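Local coordinates for LanC-like protein GCR2 (Arabidopsis thaliana, PDB 3T33), which is a zinc-binding member of the LanC-like family that may play a role in abscisic acid signalling, at residues 169-174 and 232-237. Sequence-based numbering, arbitrary orientation.
Sequences ELLYGR and AAHGLA
Glu169 and His234 lie side by side and point the same way, with carboxylate and imidazole nearly coplanar, their planes 20° apart. This is a worked example of how one carboxylate can tie two loops together. OE2 of Glu169 meets the edge of the ring and accepts a hydrogen bond from ND1 of His234; the modelled N-to-O separation of 2.4 Å is so short that its exact value is doubtful. CG of Glu169 sits between its backbone N and carbonyl carbon (chi1 48°), and the bend at chi2 then places CD, and with it the carboxylate, beside the ring, while CB rests 3.2 Å from His234 O. The other oxygen, OE1, turns back to its own loop, taking the N-H of Tyr172 at 2.8 Å on its syn lone pair and that of Gly173 in a weak bond just ahead of helix 174-188.

Around the imidazole, CB of Leu171 approaches CE1 at 3.6 Å, its side chain crossing that of His234 at about a right angle. The Tyr172 and His234 rings meet rim to rim, CD2 of Tyr172 lying 3.8 Å from CE1 of His234, and Trp224 stacks on the histidine ring. One residue before the histidine, Ala233 O is gripped by two donors, Leu170 N and Leu171 N, each 3.2 Å away; Leu171 N lies in the carbonyl plane and Leu170 N is tilted 30° from it. CD1 of Leu171 touches CB of Ala233, whose side chain is about 4 Å from that of the zinc ligand Cys288.

The contact thus joins the loops that lead into helices 174-188 and 236-244 beside the zinc site of this LanC-like fold. With ND1 donating to OE2 and OE1 held by the N-H of Tyr172, the carboxylate is fixed at both oxygens and helps set the rotation of the imidazole.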
ATOM      1  N   GLU A 169       8.834   8.750  10.027  1.00 32.12           N
ATOM      2  CA  GLU A 169       8.085   8.416   8.886  1.00 32.78           C
ATOM      3  C   GLU A 169       7.848   6.876   8.761  1.00 32.25           C
ATOM      4  O   GLU A 169       8.115   6.108   9.706  1.00 31.53           O
ATOM      5  CB  GLU A 169       8.710   9.072   7.634  1.00 32.36           C
ATOM      6  CG  GLU A 169      10.185   8.901   7.470  1.00 33.34           C
ATOM      7  CD  GLU A 169      10.593   7.427   7.313  1.00 37.78           C
ATOM      8  OE1 GLU A 169      10.664   6.740   8.342  1.00 37.47           O
ATOM      9  OE2 GLU A 169      10.839   6.972   6.178  1.00 33.88           O
ATOM     10  N   LEU A 170       7.332   6.431   7.618  1.00 31.81           N
ATOM     11  CA  LEU A 170       6.749   5.063   7.556  1.00 31.32           C
ATOM     12  C   LEU A 170       7.787   4.079   7.195  1.00 29.74           C
ATOM     13  O   LEU A 170       7.743   2.989   7.670  1.00 30.80           O
ATOM     14  CB  LEU A 170       5.610   4.937   6.512  1.00 30.73           C
ATOM     15  CG  LEU A 170       4.274   4.190   6.724  1.00 30.49           C
ATOM     16  CD1 LEU A 170       3.837   3.478   5.412  1.00 25.96           C
ATOM     17  CD2 LEU A 170       4.212   3.290   7.862  1.00 26.52           C
ATOM     18  N   LEU A 171       8.677   4.414   6.289  1.00 30.33           N
ATOM     19  CA  LEU A 171       9.654   3.420   5.849  1.00 31.67           C
ATOM     20  C   LEU A 171      10.751   3.097   6.874  1.00 32.81           C
ATOM     21  O   LEU A 171      11.144   1.920   7.017  1.00 33.63           O
ATOM     22  CB  LEU A 171      10.202   3.784   4.480  1.00 32.03           C
ATOM     23  CG  LEU A 171       9.499   3.080   3.315  1.00 33.38           C
ATOM     24  CD1 LEU A 171       8.028   3.204   3.356  1.00 35.61           C
ATOM     25  CD2 LEU A 171      10.006   3.472   1.962  1.00 37.64           C
ATOM     26  N   TYR A 172      11.167   4.094   7.667  1.00 32.96           N
ATOM     27  CA  TYR A 172      12.335   3.917   8.621  1.00 33.39           C
ATOM     28  C   TYR A 172      12.069   4.335  10.069  1.00 33.20           C
ATOM     29  O   TYR A 172      12.742   3.884  10.978  1.00 34.10           O
ATOM     30  CB  TYR A 172      13.637   4.536   8.063  1.00 31.96           C
ATOM     31  CG  TYR A 172      14.058   3.915   6.717  1.00 32.86           C
ATOM     32  CD1 TYR A 172      14.445   2.558   6.616  1.00 33.18           C
ATOM     33  CD2 TYR A 172      14.047   4.663   5.551  1.00 36.02           C
ATOM     34  CE1 TYR A 172      14.811   2.003   5.404  1.00 32.89           C
ATOM     35  CE2 TYR A 172      14.413   4.100   4.323  1.00 32.61           C
ATOM     36  CZ  TYR A 172      14.781   2.789   4.263  1.00 32.79           C
ATOM     37  OH  TYR A 172      15.125   2.258   3.046  1.00 34.75           O
ATOM     38  N   GLY A 173      10.986   5.060  10.276  1.00 33.31           N
ATOM     39  CA  GLY A 173      10.670   5.653  11.534  1.00 33.33           C
ATOM     40  C   GLY A 173       9.587   5.022  12.342  1.00 34.01           C
ATOM     41  O   GLY A 173       9.146   3.897  12.117  1.00 34.76           O
ATOM     42  N   ARG A 174       9.200   5.776  13.337  1.00 33.47           N
ATOM     43  CA  ARG A 174       8.263   5.368  14.321  1.00 34.54           C
ATOM     44  C   ARG A 174       6.864   5.067  13.748  1.00 32.46           C
ATOM     45  O   ARG A 174       6.229   4.173  14.223  1.00 33.03           O
ATOM     46  CB  ARG A 174       8.170   6.474  15.431  1.00 34.79           C
ATOM     47  CG  ARG A 174       9.199   6.305  16.593  1.00 40.41           C
ATOM     48  CD  ARG A 174       9.161   7.504  17.618  1.00 45.22           C
ATOM     49  NE  ARG A 174      10.215   8.457  17.307  1.00 49.10           N
ATOM     50  CZ  ARG A 174      11.424   8.438  17.844  1.00 48.49           C
ATOM     51  NH1 ARG A 174      11.728   7.547  18.756  1.00 47.16           N
ATOM     52  NH2 ARG A 174      12.328   9.297  17.428  1.00 51.28           N
ATOM     53  N   ALA A 232       3.251   9.434   1.589  1.00 35.97           N
ATOM     54  CA  ALA A 232       2.936   8.245   2.386  1.00 34.63           C
ATOM     55  C   ALA A 232       4.223   7.590   2.931  1.00 34.04           C
ATOM     56  O   ALA A 232       4.302   7.252   4.084  1.00 34.83           O
ATOM     57  CB  ALA A 232       2.120   7.254   1.514  1.00 35.12           C
ATOM     58  N   ALA A 233       5.209   7.389   2.075  1.00 33.23           N
ATOM     59  CA  ALA A 233       6.377   6.630   2.420  1.00 33.32           C
ATOM     60  C   ALA A 233       7.262   7.389   3.446  1.00 34.74           C
ATOM     61  O   ALA A 233       7.620   6.815   4.467  1.00 35.28           O
ATOM     62  CB  ALA A 233       7.133   6.292   1.181  1.00 33.09           C
ATOM     63  N   HIS A 234       7.543   8.686   3.235  1.00 35.50           N
ATOM     64  CA  HIS A 234       8.435   9.386   4.131  1.00 36.54           C
ATOM     65  C   HIS A 234       7.902  10.689   4.720  1.00 38.64           C
ATOM     66  O   HIS A 234       8.674  11.404   5.415  1.00 40.01           O
ATOM     67  CB  HIS A 234       9.778   9.713   3.457  1.00 35.84           C
ATOM     68  CG  HIS A 234      10.564   8.519   3.020  1.00 33.91           C
ATOM     69  ND1 HIS A 234      11.097   7.620   3.915  1.00 32.36           N
ATOM     70  CD2 HIS A 234      11.021   8.152   1.792  1.00 33.59           C
ATOM     71  CE1 HIS A 234      11.804   6.715   3.256  1.00 34.97           C
ATOM     72  NE2 HIS A 234      11.779   7.018   1.963  1.00 33.93           N
ATOM     73  N   GLY A 235       6.611  10.983   4.495  1.00 38.62           N
ATOM     74  CA  GLY A 235       6.053  12.271   4.808  1.00 36.54           C
ATOM     75  C   GLY A 235       4.890  12.321   5.757  1.00 36.95           C
ATOM     76  O   GLY A 235       4.617  11.367   6.490  1.00 37.54           O
ATOM     77  N   LEU A 236       4.178  13.442   5.708  1.00 36.43           N
ATOM     78  CA  LEU A 236       3.066  13.730   6.595  1.00 37.75           C
ATOM     79  C   LEU A 236       1.905  12.710   6.460  1.00 36.86           C
ATOM     80  O   LEU A 236       1.353  12.243   7.467  1.00 36.66           O
ATOM     81  CB  LEU A 236       2.550  15.170   6.309  1.00 38.19           C
ATOM     82  CG  LEU A 236       3.490  16.393   6.490  1.00 42.29           C
ATOM     83  CD1 LEU A 236       2.751  17.712   6.195  1.00 45.02           C
ATOM     84  CD2 LEU A 236       4.151  16.489   7.871  1.00 38.20           C
ATOM     85  N   ALA A 237       1.549  12.383   5.217  1.00 35.72           N
ATOM     86  CA  ALA A 237       0.429  11.466   4.928  1.00 34.49           C
ATOM     87  C   ALA A 237       0.541  10.159   5.673  1.00 32.99           C
ATOM     88  O   ALA A 237      -0.388   9.783   6.350  1.00 31.82           O
ATOM     89  CB  ALA A 237       0.374  11.199   3.413  1.00 35.43           C
TER